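Local structure of pectate lyase 1 (Juniperus ashei, 1PXZ) at residues A[28-36]-A[112-120]; A[248-257]-A[276-284]. The protein cleaves polygalacturonan by calcium-dependent elimination, with low pectate lyase activity, and is the major allergen of mountain cedar pollen. All coordinates share one frame; numbering follows the deposited sequence.

The right-handed parallel beta-helix of the polysaccharide lyase 1 family illustrates two kinds of long-range contact in one repetitive scaffold. Interaction 1 comes first along the chain and closes before interaction 2 opens; they lie about 29 Å apart, centre to centre, on opposite sides of the centre of the chain, and do not touch. In interaction 1 an irregular loop from the N-terminal region lies against strand 114-119. Interaction 2 instead joins neighbouring parallel strands, 253-256 and 280-282, at the end of an eight-strand sheet. The first thus lays a loop against a coil, whereas the second is the coil-to-coil strand pairing itself, beside the predicted active-site residue Arg229.

Interaction 1. Residues A[28-36]-A[112-120]; sequences FGSSTMGGK and KVSHVILHS
His115 meets loop 28-36 through CB, CG, ND1 and CE1, an example of one imidazole edge engaging a segment without regular structure. Its CB comes within about 4.0 Å of the backbone N of Gly34. From there CG, anti to the carbonyl carbon (chi1 -64°), starts a ring that presents one edge to the loop. At this edge ND1 accepts a hydrogen bond from Met33 N at 3.1 Å, with an N-H...N angle of 152°; the donor lies close to the imidazole plane. Next round the ring, CE1 meets Ser31 O at 3.2 Å, again near the plane. Met33 SD lies above a ring face at a distance, 4.6 Å from the centroid of the His115 ring, while His89 stacks on the imidazole from elsewhere in the chain.

This is a loop laid over the outside of a parallel beta-helix: strand 114-119 pairs with strands 90-93 and 161-164 of adjacent coils, and the loop leads into strand 39-43. Ile117 directs its side chain at the loop, where its CG1 touches Thr32 CG2 at 3.5 Å; Trp162 packs on both residues. The same chi1 (-57°) that sets the Thr32 methyl against Ile117 turns OG1 back to its own segment. There Thr32 N closes a type I turn on Gly29 O, and OG1 bonds the same oxygen from the same face of its plane. Further along, Ile117 CD1 lies 3.8 Å from Gly34 CA, which also approaches His115 O at 3.4 Å in a CA-H...O contact.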
ATOM      1  N   PHE A  28      -9.781  -5.162  -4.749  1.00  6.20           N
ATOM      2  CA  PHE A  28     -10.769  -4.242  -4.237  1.00 10.34           C
ATOM      3  C   PHE A  28     -10.530  -2.802  -4.673  1.00 15.34           C
ATOM      4  O   PHE A  28     -11.477  -2.012  -4.643  1.00 10.10           O
ATOM      5  CB  PHE A  28     -10.807  -4.334  -2.710  1.00 11.99           C
ATOM      6  CG  PHE A  28     -11.390  -5.650  -2.193  1.00  8.61           C
ATOM      7  CD1 PHE A  28     -12.664  -6.028  -2.551  1.00  9.82           C
ATOM      8  CD2 PHE A  28     -10.629  -6.461  -1.375  1.00 12.11           C
ATOM      9  CE1 PHE A  28     -13.212  -7.224  -2.104  1.00 10.21           C
ATOM     10  CE2 PHE A  28     -11.173  -7.660  -0.921  1.00 12.57           C
ATOM     11  CZ  PHE A  28     -12.443  -8.028  -1.282  1.00  7.42           C
ATOM     12  N   GLY A  29      -9.301  -2.439  -5.066  1.00  9.81           N
ATOM     13  CA  GLY A  29      -9.162  -1.055  -5.534  1.00  9.37           C
ATOM     14  C   GLY A  29      -9.299  -0.967  -7.037  1.00 10.67           C
ATOM     15  O   GLY A  29      -8.805  -0.010  -7.655  1.00  9.44           O
ATOM     16  N   SER A  30      -9.968  -1.927  -7.686  1.00  7.33           N
ATOM     17  CA  SER A  30      -9.993  -1.922  -9.142  1.00  8.83           C
ATOM     18  C   SER A  30     -10.729  -0.731  -9.757  1.00 11.73           C
ATOM     19  O   SER A  30     -10.484  -0.456 -10.943  1.00 14.67           O
ATOM     20  CB  SER A  30     -10.662  -3.201  -9.709  1.00  9.83           C
ATOM     21  OG  SER A  30     -12.056  -3.083  -9.447  1.00 14.75           O
ATOM     22  N   SER A  31     -11.587  -0.038  -9.032  1.00 11.49           N
ATOM     23  CA  SER A  31     -12.342   1.106  -9.533  1.00 17.16           C
ATOM     24  C   SER A  31     -11.538   2.399  -9.464  1.00 19.65           C
ATOM     25  O   SER A  31     -12.023   3.439  -9.924  1.00 14.82           O
ATOM     26  CB  SER A  31     -13.637   1.339  -8.724  1.00 13.65           C
ATOM     27  OG  SER A  31     -14.535   0.273  -9.010  1.00 26.74           O
ATOM     28  N   THR A  32     -10.345   2.317  -8.883  1.00 10.86           N
ATOM     29  CA  THR A  32      -9.519   3.525  -8.754  1.00  6.35           C
ATOM     30  C   THR A  32      -9.234   4.156 -10.106  1.00 13.02           C
ATOM     31  O   THR A  32      -8.707   3.500 -11.002  1.00 14.22           O
ATOM     32  CB  THR A  32      -8.189   3.172  -8.054  1.00  7.14           C
ATOM     33  OG1 THR A  32      -8.481   2.578  -6.780  1.00  9.92           O
ATOM     34  CG2 THR A  32      -7.409   4.431  -7.761  1.00  7.58           C
ATOM     35  N   MET A  33      -9.571   5.425 -10.298  1.00 14.80           N
ATOM     36  CA  MET A  33      -9.264   6.070 -11.584  1.00 15.62           C
ATOM     37  C   MET A  33      -8.021   6.940 -11.494  1.00 10.84           C
ATOM     38  O   MET A  33      -7.391   7.286 -12.492  1.00  8.82           O
ATOM     39  CB  MET A  33     -10.384   7.012 -11.985  1.00 15.85           C
ATOM     40  CG  MET A  33     -11.771   6.456 -12.234  1.00 34.23           C
ATOM     41  SD  MET A  33     -12.899   7.882 -12.390  1.00 62.75           S
ATOM     42  CE  MET A  33     -12.183   8.633 -13.865  1.00 43.49           C
ATOM     43  N   GLY A  34      -7.673   7.337 -10.265  1.00  9.18           N
ATOM     44  CA  GLY A  34      -6.583   8.306 -10.188  1.00  8.92           C
ATOM     45  C   GLY A  34      -6.936   9.580 -10.938  1.00  9.85           C
ATOM     46  O   GLY A  34      -8.077  10.063 -10.896  1.00 11.53           O
ATOM     47  N   GLY A  35      -5.940  10.138 -11.647  1.00 10.49           N
ATOM     48  CA  GLY A  35      -6.229  11.344 -12.409  1.00  6.98           C
ATOM     49  C   GLY A  35      -6.605  11.025 -13.842  1.00 11.98           C
ATOM     50  O   GLY A  35      -6.445  11.864 -14.734  1.00 12.95           O
ATOM     51  N   LYS A  36      -7.080   9.805 -14.101  1.00 11.90           N
ATOM     52  CA  LYS A  36      -7.469   9.457 -15.468  1.00 11.18           C
ATOM     53  C   LYS A  36      -8.470  10.454 -16.032  1.00 11.16           C
ATOM     54  O   LYS A  36      -9.381  10.886 -15.324  1.00 16.00           O
ATOM     55  CB  LYS A  36      -8.103   8.065 -15.475  1.00 21.04           C
ATOM     56  CG  LYS A  36      -8.693   7.634 -16.808  1.00 25.50           C
ATOM     57  CD  LYS A  36      -9.896   6.732 -16.514  1.00 34.93           C
ATOM     58  CE  LYS A  36      -9.722   5.399 -17.223  1.00 47.76           C
ATOM     59  NZ  LYS A  36     -10.857   5.115 -18.150  1.00 43.22           N
ATOM     60  N   LYS A 112     -10.142  11.446   3.751  1.00 14.00           N
ATOM     61  CA  LYS A 112     -11.453  11.762   3.185  1.00 14.62           C
ATOM     62  C   LYS A 112     -11.414  12.126   1.708  1.00 13.58           C
ATOM     63  O   LYS A 112     -11.990  13.136   1.288  1.00 15.14           O
ATOM     64  CB  LYS A 112     -12.100  12.908   3.978  1.00 20.96           C
ATOM     65  CG  LYS A 112     -12.379  12.556   5.430  1.00 29.04           C
ATOM     66  CD  LYS A 112     -13.169  13.674   6.098  1.00 40.16           C
ATOM     67  CE  LYS A 112     -13.916  13.167   7.322  1.00 49.35           C
ATOM     68  NZ  LYS A 112     -13.570  11.752   7.637  1.00 67.06           N
ATOM     69  N   VAL A 113     -10.739  11.304   0.921  1.00  9.80           N
ATOM     70  CA  VAL A 113     -10.651  11.478  -0.525  1.00 12.22           C
ATOM     71  C   VAL A 113     -10.822  10.118  -1.194  1.00 13.02           C
ATOM     72  O   VAL A 113     -10.700   9.092  -0.511  1.00 12.41           O
ATOM     73  CB  VAL A 113      -9.310  12.107  -0.950  1.00 11.21           C
ATOM     74  CG1 VAL A 113      -9.174  13.530  -0.421  1.00 11.06           C
ATOM     75  CG2 VAL A 113      -8.139  11.257  -0.477  1.00 12.75           C
ATOM     76  N   SER A 114     -11.077  10.097  -2.487  1.00 13.49           N
ATOM     77  CA  SER A 114     -11.146   8.892  -3.298  1.00 13.22           C
ATOM     78  C   SER A 114     -10.382   9.011  -4.607  1.00 15.41           C
ATOM     79  O   SER A 114     -10.109  10.145  -5.019  1.00 12.10           O
ATOM     80  CB  SER A 114     -12.604   8.594  -3.714  1.00 13.70           C
ATOM     81  OG  SER A 114     -13.373   8.561  -2.528  1.00 36.65           O
ATOM     82  N   HIS A 115     -10.120   7.851  -5.198  1.00  5.82           N
ATOM     83  CA  HIS A 115      -9.516   7.801  -6.528  1.00  7.54           C
ATOM     84  C   HIS A 115      -8.123   8.430  -6.566  1.00 14.09           C
ATOM     85  O   HIS A 115      -7.882   9.425  -7.254  1.00 10.79           O
ATOM     86  CB  HIS A 115     -10.433   8.449  -7.593  1.00 10.92           C
ATOM     87  CG  HIS A 115     -11.715   7.667  -7.719  1.00 13.43           C
ATOM     88  ND1 HIS A 115     -11.794   6.468  -8.391  1.00 16.93           N
ATOM     89  CD2 HIS A 115     -12.952   7.904  -7.226  1.00 14.39           C
ATOM     90  CE1 HIS A 115     -13.032   6.001  -8.323  1.00 17.98           C
ATOM     91  NE2 HIS A 115     -13.754   6.857  -7.620  1.00 17.18           N
ATOM     92  N   VAL A 116      -7.223   7.784  -5.824  1.00  9.93           N
ATOM     93  CA  VAL A 116      -5.807   8.153  -5.783  1.00  8.42           C
ATOM     94  C   VAL A 116      -4.948   6.940  -6.161  1.00 14.30           C
ATOM     95  O   VAL A 116      -5.099   5.881  -5.533  1.00 11.25           O
ATOM     96  CB  VAL A 116      -5.364   8.664  -4.409  1.00  8.52           C
ATOM     97  CG1 VAL A 116      -3.847   8.886  -4.395  1.00  9.75           C
ATOM     98  CG2 VAL A 116      -6.096   9.936  -4.009  1.00 12.84           C
ATOM     99  N   ILE A 117      -4.085   7.122  -7.159  1.00  6.88           N
ATOM    100  CA  ILE A 117      -3.092   6.156  -7.584  1.00  4.50           C
ATOM    101  C   ILE A 117      -1.692   6.672  -7.229  1.00 10.96           C
ATOM    102  O   ILE A 117      -1.315   7.773  -7.626  1.00  9.37           O
ATOM    103  CB  ILE A 117      -3.147   5.861  -9.092  1.00  4.44           C
ATOM    104  CG1 ILE A 117      -4.495   5.248  -9.535  1.00  6.91           C
ATOM    105  CG2 ILE A 117      -1.997   4.978  -9.534  1.00  8.16           C
ATOM    106  CD1 ILE A 117      -4.612   5.171 -11.050  1.00  8.34           C
ATOM    107  N   LEU A 118      -0.936   5.867  -6.485  1.00  6.82           N
ATOM    108  CA  LEU A 118       0.452   6.236  -6.187  1.00  9.44           C
ATOM    109  C   LEU A 118       1.314   5.166  -6.838  1.00 10.21           C
ATOM    110  O   LEU A 118       1.190   4.014  -6.443  1.00  7.31           O
ATOM    111  CB  LEU A 118       0.732   6.319  -4.704  1.00  7.16           C
ATOM    112  CG  LEU A 118      -0.130   7.298  -3.902  1.00 11.47           C
ATOM    113  CD1 LEU A 118       0.117   7.123  -2.416  1.00 15.10           C
ATOM    114  CD2 LEU A 118       0.149   8.742  -4.337  1.00  7.94           C
ATOM    115  N   HIS A 119       2.138   5.547  -7.803  1.00  5.71           N
ATOM    116  CA  HIS A 119       2.820   4.538  -8.582  1.00  7.99           C
ATOM    117  C   HIS A 119       4.268   4.911  -8.904  1.00 11.85           C
ATOM    118  O   HIS A 119       4.530   6.042  -9.315  1.00  6.82           O
ATOM    119  CB  HIS A 119       2.033   4.368  -9.871  1.00  3.03           C
ATOM    120  CG  HIS A 119       2.646   3.554 -10.955  1.00  5.43           C
ATOM    121  ND1 HIS A 119       2.507   2.180 -11.017  1.00  6.56           N
ATOM    122  CD2 HIS A 119       3.367   3.913 -12.046  1.00  9.64           C
ATOM    123  CE1 HIS A 119       3.147   1.729 -12.101  1.00  8.26           C
ATOM    124  NE2 HIS A 119       3.680   2.763 -12.735  1.00 10.75           N
ATOM    125  N   SER A 120       5.134   3.942  -8.731  1.00  7.75           N
ATOM    126  CA  SER A 120       6.548   3.969  -9.101  1.00  4.87           C
ATOM    127  C   SER A 120       7.336   5.092  -8.436  1.00 11.62           C
ATOM    128  O   SER A 120       8.186   5.757  -9.050  1.00  7.13           O
ATOM    129  CB  SER A 120       6.653   4.010 -10.630  1.00  8.80           C
ATOM    130  OG  SER A 120       7.956   3.652 -11.052  1.00 18.14           O
TER

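Interaction 2. Residues A[248-257]-A[276-284]; sequences WNIYAIGGSS and KKEVTKRIG
Two successive coils of the parallel beta-helix meet where strands 253-256 and 280-282 run side by side, their axes 11° from parallel. Val279 O opens the pairing by accepting from both Ala252 N and Ile253 N, at 2.8 and 2.9 Å. Bonds then alternate between the strands: Lys281 N to Ile253 O, Gly255 N to Lys281 O and Ile283 N to Gly255 O.

Tyr251, just before the strand, packs against Lys281. Its chi1 of 61°, with CG between the backbone N and the carbonyl carbon, places the ring against Lys281, which lies across it at about a right angle, with CB over the face, 4.0 Å from the ring centroid, in a CH-pi contact. Val279 reaches two ways: CG2 touches Trp248 CH2 at 3.7 Å, and CG1 meets Ala252 CB at 3.9 Å. The indole NE1 of Trp248 donates to Lys276 O over 2.8 Å, in the carbonyl plane although the oxygen is tilted out of the ring plane. A water donating to both Ile250 O and Glu278 O bridges the loops that lead into the two strands.

Strand 280-282 is outermost in its sheet, while strand 253-256 also pairs with 232-234. Tyr251 lies against Arg229, predicted to be the active-site residue, and Arg232. Phe268 of strand 267-269 packs on Trp248, Ile253 and Val279.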
ATOM      1  N   TRP A 248      11.235 -12.813   7.799  1.00 11.23           N
ATOM      2  CA  TRP A 248      10.687 -11.787   8.662  1.00  9.54           C
ATOM      3  C   TRP A 248      11.450 -11.781   9.985  1.00 11.82           C
ATOM      4  O   TRP A 248      12.342 -12.632  10.130  1.00 15.33           O
ATOM      5  CB  TRP A 248       9.199 -12.018   8.958  1.00 10.52           C
ATOM      6  CG  TRP A 248       8.862 -13.442   9.337  1.00 10.89           C
ATOM      7  CD1 TRP A 248       8.816 -13.987  10.581  1.00 12.02           C
ATOM      8  CD2 TRP A 248       8.522 -14.492   8.422  1.00  7.94           C
ATOM      9  NE1 TRP A 248       8.468 -15.332  10.524  1.00  7.60           N
ATOM     10  CE2 TRP A 248       8.284 -15.647   9.199  1.00  8.97           C
ATOM     11  CE3 TRP A 248       8.400 -14.557   7.031  1.00 10.01           C
ATOM     12  CZ2 TRP A 248       7.928 -16.864   8.619  1.00  7.11           C
ATOM     13  CZ3 TRP A 248       8.041 -15.772   6.448  1.00 12.36           C
ATOM     14  CH2 TRP A 248       7.814 -16.896   7.258  1.00 10.53           C
ATOM     15  N   ASN A 249      11.083 -10.915  10.912  1.00 11.46           N
ATOM     16  CA  ASN A 249      11.762 -10.827  12.203  1.00  8.80           C
ATOM     17  C   ASN A 249      10.910 -11.369  13.340  1.00 25.30           C
ATOM     18  O   ASN A 249      11.496 -11.967  14.247  1.00 33.96           O
ATOM     19  CB  ASN A 249      12.117  -9.383  12.574  1.00 15.64           C
ATOM     20  CG  ASN A 249      13.039  -9.270  13.773  1.00 34.72           C
ATOM     21  OD1 ASN A 249      12.820  -8.495  14.711  1.00 32.13           O
ATOM     22  ND2 ASN A 249      14.115 -10.054  13.767  1.00 36.89           N
ATOM     23  N   ILE A 250       9.596 -11.121  13.287  1.00 16.16           N
ATOM     24  CA  ILE A 250       8.715 -11.569  14.362  1.00 15.89           C
ATOM     25  C   ILE A 250       7.665 -12.530  13.809  1.00 20.82           C
ATOM     26  O   ILE A 250       7.577 -13.685  14.239  1.00 13.08           O
ATOM     27  CB  ILE A 250       8.041 -10.388  15.075  1.00 18.53           C
ATOM     28  CG1 ILE A 250       9.051  -9.380  15.651  1.00 22.10           C
ATOM     29  CG2 ILE A 250       7.093 -10.880  16.157  1.00 20.06           C
ATOM     30  CD1 ILE A 250       8.379  -8.137  16.202  1.00 36.71           C
ATOM     31  N   TYR A 251       6.887 -12.040  12.853  1.00 12.27           N
ATOM     32  CA  TYR A 251       5.943 -12.832  12.092  1.00 11.57           C
ATOM     33  C   TYR A 251       5.718 -12.163  10.737  1.00 12.51           C
ATOM     34  O   TYR A 251       6.181 -11.037  10.552  1.00 12.41           O
ATOM     35  CB  TYR A 251       4.577 -12.933  12.784  1.00  7.67           C
ATOM     36  CG  TYR A 251       3.908 -11.586  12.974  1.00 11.31           C
ATOM     37  CD1 TYR A 251       4.262 -10.793  14.059  1.00 16.34           C
ATOM     38  CD2 TYR A 251       2.945 -11.083  12.096  1.00  8.52           C
ATOM     39  CE1 TYR A 251       3.681  -9.549  14.270  1.00 13.53           C
ATOM     40  CE2 TYR A 251       2.361  -9.848  12.292  1.00 11.95           C
ATOM     41  CZ  TYR A 251       2.734  -9.091  13.385  1.00 14.40           C
ATOM     42  OH  TYR A 251       2.137  -7.862  13.572  1.00 16.76           O
ATOM     43  N   ALA A 252       4.931 -12.835   9.892  1.00 10.54           N
ATOM     44  CA  ALA A 252       4.627 -12.211   8.604  1.00 11.04           C
ATOM     45  C   ALA A 252       3.229 -11.615   8.557  1.00 16.34           C
ATOM     46  O   ALA A 252       3.070 -10.453   8.196  1.00 12.92           O
ATOM     47  CB  ALA A 252       4.779 -13.189   7.449  1.00 13.32           C
ATOM     48  N   ILE A 253       2.239 -12.439   8.858  1.00  8.04           N
ATOM     49  CA  ILE A 253       0.843 -12.008   8.749  1.00 10.27           C
ATOM     50  C   ILE A 253       0.192 -12.062  10.112  1.00 18.03           C
ATOM     51  O   ILE A 253       0.313 -13.073  10.812  1.00 11.41           O
ATOM     52  CB  ILE A 253       0.088 -12.900   7.753  1.00 10.11           C
ATOM     53  CG1 ILE A 253       0.671 -12.778   6.345  1.00 11.15           C
ATOM     54  CG2 ILE A 253      -1.406 -12.601   7.745  1.00 10.62           C
ATOM     55  CD1 ILE A 253       0.107 -13.773   5.365  1.00 15.41           C
ATOM     56  N   GLY A 254      -0.495 -10.997  10.531  1.00 12.65           N
ATOM     57  CA  GLY A 254      -1.076 -11.131  11.884  1.00 11.80           C
ATOM     58  C   GLY A 254      -2.251 -10.188  12.040  1.00  9.27           C
ATOM     59  O   GLY A 254      -2.672  -9.519  11.088  1.00 11.74           O
ATOM     60  N   GLY A 255      -2.778 -10.097  13.258  1.00  8.99           N
ATOM     61  CA  GLY A 255      -3.955  -9.231  13.383  1.00 11.35           C
ATOM     62  C   GLY A 255      -4.655  -9.455  14.710  1.00 17.22           C
ATOM     63  O   GLY A 255      -4.296 -10.348  15.490  1.00 11.35           O
ATOM     64  N   SER A 256      -5.678  -8.628  14.925  1.00 13.54           N
ATOM     65  CA  SER A 256      -6.446  -8.659  16.170  1.00 11.76           C
ATOM     66  C   SER A 256      -7.880  -8.249  15.874  1.00 15.84           C
ATOM     67  O   SER A 256      -8.160  -7.766  14.771  1.00 12.48           O
ATOM     68  CB  SER A 256      -5.839  -7.735  17.225  1.00 17.56           C
ATOM     69  OG  SER A 256      -5.773  -6.393  16.774  1.00 13.64           O
ATOM     70  N   SER A 257      -8.768  -8.474  16.849  1.00 13.79           N
ATOM     71  CA  SER A 257     -10.169  -8.113  16.633  1.00 14.21           C
ATOM     72  C   SER A 257     -10.726  -8.744  15.359  1.00 12.65           C
ATOM     73  O   SER A 257     -11.344  -8.082  14.527  1.00 14.07           O
ATOM     74  CB  SER A 257     -10.315  -6.593  16.625  1.00 12.22           C
ATOM     75  OG  SER A 257      -9.860  -6.038  17.862  1.00 16.89           O
ATOM     76  N   LYS A 276      10.499 -18.429  15.240  1.00 13.50           N
ATOM     77  CA  LYS A 276      10.043 -17.479  14.223  1.00 11.85           C
ATOM     78  C   LYS A 276       9.491 -18.196  13.004  1.00 13.43           C
ATOM     79  O   LYS A 276       9.243 -17.556  11.980  1.00 10.35           O
ATOM     80  CB  LYS A 276      11.192 -16.574  13.760  1.00 14.53           C
ATOM     81  CG  LYS A 276      11.805 -15.698  14.847  1.00  9.90           C
ATOM     82  CD  LYS A 276      12.856 -14.758  14.267  1.00 15.22           C
ATOM     83  CE  LYS A 276      13.501 -13.938  15.374  1.00 24.12           C
ATOM     84  NZ  LYS A 276      14.294 -12.791  14.847  1.00 20.00           N
ATOM     85  N   LYS A 277       9.308 -19.518  13.055  1.00  8.06           N
ATOM     86  CA  LYS A 277       8.894 -20.271  11.883  1.00  8.35           C
ATOM     87  C   LYS A 277       7.444 -20.002  11.499  1.00  4.87           C
ATOM     88  O   LYS A 277       7.072 -20.164  10.337  1.00 10.55           O
ATOM     89  CB  LYS A 277       9.024 -21.793  12.158  1.00 10.53           C
ATOM     90  CG  LYS A 277      10.478 -22.220  12.389  1.00 12.44           C
ATOM     91  CD  LYS A 277      11.343 -22.049  11.150  1.00 13.67           C
ATOM     92  CE  LYS A 277      12.735 -22.669  11.314  1.00  8.84           C
ATOM     93  NZ  LYS A 277      13.597 -22.356  10.126  1.00 10.70           N
ATOM     94  N   GLU A 278       6.626 -19.594  12.462  1.00  7.85           N
ATOM     95  CA  GLU A 278       5.203 -19.418  12.198  1.00 10.04           C
ATOM     96  C   GLU A 278       4.939 -18.127  11.411  1.00  8.44           C
ATOM     97  O   GLU A 278       5.381 -17.048  11.794  1.00 13.12           O
ATOM     98  CB  GLU A 278       4.354 -19.388  13.484  1.00 10.08           C
ATOM     99  CG  GLU A 278       2.881 -19.527  13.081  1.00 12.15           C
ATOM    100  CD  GLU A 278       1.929 -19.493  14.250  1.00 23.00           C
ATOM    101  OE1 GLU A 278       2.396 -19.748  15.381  1.00 16.70           O
ATOM    102  OE2 GLU A 278       0.721 -19.213  14.033  1.00 18.85           O
ATOM    103  N   VAL A 279       4.222 -18.269  10.305  1.00  7.68           N
ATOM    104  CA  VAL A 279       3.948 -17.114   9.441  1.00  8.37           C
ATOM    105  C   VAL A 279       2.974 -16.174  10.143  1.00 16.07           C
ATOM    106  O   VAL A 279       3.132 -14.952  10.086  1.00 11.67           O
ATOM    107  CB  VAL A 279       3.329 -17.593   8.124  1.00  7.36           C
ATOM    108  CG1 VAL A 279       2.651 -16.443   7.368  1.00  8.13           C
ATOM    109  CG2 VAL A 279       4.362 -18.304   7.247  1.00  6.79           C
ATOM    110  N   THR A 280       1.966 -16.759  10.781  1.00  9.62           N
ATOM    111  CA  THR A 280       0.842 -16.119  11.433  1.00  7.78           C
ATOM    112  C   THR A 280       1.068 -15.757  12.894  1.00 12.09           C
ATOM    113  O   THR A 280       1.791 -16.401  13.658  1.00 14.36           O
ATOM    114  CB  THR A 280      -0.401 -17.057  11.448  1.00  9.66           C
ATOM    115  OG1 THR A 280       0.043 -18.408  11.693  1.00 10.55           O
ATOM    116  CG2 THR A 280      -1.103 -17.060  10.102  1.00 10.51           C
ATOM    117  N   LYS A 281       0.391 -14.685  13.305  1.00  9.78           N
ATOM    118  CA  LYS A 281       0.366 -14.284  14.691  1.00  8.81           C
ATOM    119  C   LYS A 281      -0.977 -13.648  15.060  1.00 10.61           C
ATOM    120  O   LYS A 281      -1.340 -12.615  14.512  1.00  9.92           O
ATOM    121  CB  LYS A 281       1.490 -13.293  15.045  1.00  9.61           C
ATOM    122  CG  LYS A 281       1.603 -13.157  16.571  1.00 14.65           C
ATOM    123  CD  LYS A 281       2.926 -12.498  16.952  1.00 24.24           C
ATOM    124  CE  LYS A 281       2.885 -12.062  18.414  1.00 36.94           C
ATOM    125  NZ  LYS A 281       2.953 -10.577  18.554  1.00 61.11           N
ATOM    126  N   ARG A 282      -1.696 -14.281  15.988  1.00 11.00           N
ATOM    127  CA  ARG A 282      -2.929 -13.729  16.519  1.00 15.29           C
ATOM    128  C   ARG A 282      -2.648 -12.916  17.771  1.00 18.80           C
ATOM    129  O   ARG A 282      -1.975 -13.353  18.699  1.00 15.45           O
ATOM    130  CB  ARG A 282      -3.942 -14.815  16.896  1.00 17.06           C
ATOM    131  CG  ARG A 282      -4.729 -15.347  15.710  1.00 18.39           C
ATOM    132  CD  ARG A 282      -4.280 -16.781  15.443  1.00 22.09           C
ATOM    133  NE  ARG A 282      -5.185 -17.436  14.488  1.00 20.72           N
ATOM    134  CZ  ARG A 282      -4.668 -18.173  13.504  1.00 14.24           C
ATOM    135  NH1 ARG A 282      -3.341 -18.298  13.419  1.00 10.73           N
ATOM    136  NH2 ARG A 282      -5.502 -18.746  12.662  1.00 13.59           N
ATOM    137  N   ILE A 283      -3.191 -11.712  17.788  1.00 18.85           N
ATOM    138  CA  ILE A 283      -2.933 -10.815  18.913  1.00 14.20           C
ATOM    139  C   ILE A 283      -4.219 -10.522  19.654  1.00 21.62           C
ATOM    140  O   ILE A 283      -5.221 -10.178  19.025  1.00 22.45           O
ATOM    141  CB  ILE A 283      -2.275  -9.547  18.336  1.00 22.84           C
ATOM    142  CG1 ILE A 283      -0.902  -9.835  17.723  1.00 28.06           C
ATOM    143  CG2 ILE A 283      -2.179  -8.442  19.365  1.00 26.99           C
ATOM    144  CD1 ILE A 283      -0.524  -8.977  16.540  1.00 28.60           C
ATOM    145  N   GLY A 284      -4.237 -10.656  20.976  1.00 31.44           N
ATOM    146  CA  GLY A 284      -5.364 -10.240  21.790  1.00 34.81           C
ATOM    147  C   GLY A 284      -6.473 -11.262  21.873  1.00 45.71           C
ATOM    148  O   GLY A 284      -7.646 -10.955  22.111  1.00 43.95           O
TER
HETATM  149  O   HOH W   1       6.635 -16.331  14.029  1.00 18.21           O
HETATM  150  O   HOH W   2      -7.929  -9.423  19.480  1.00 18.68           O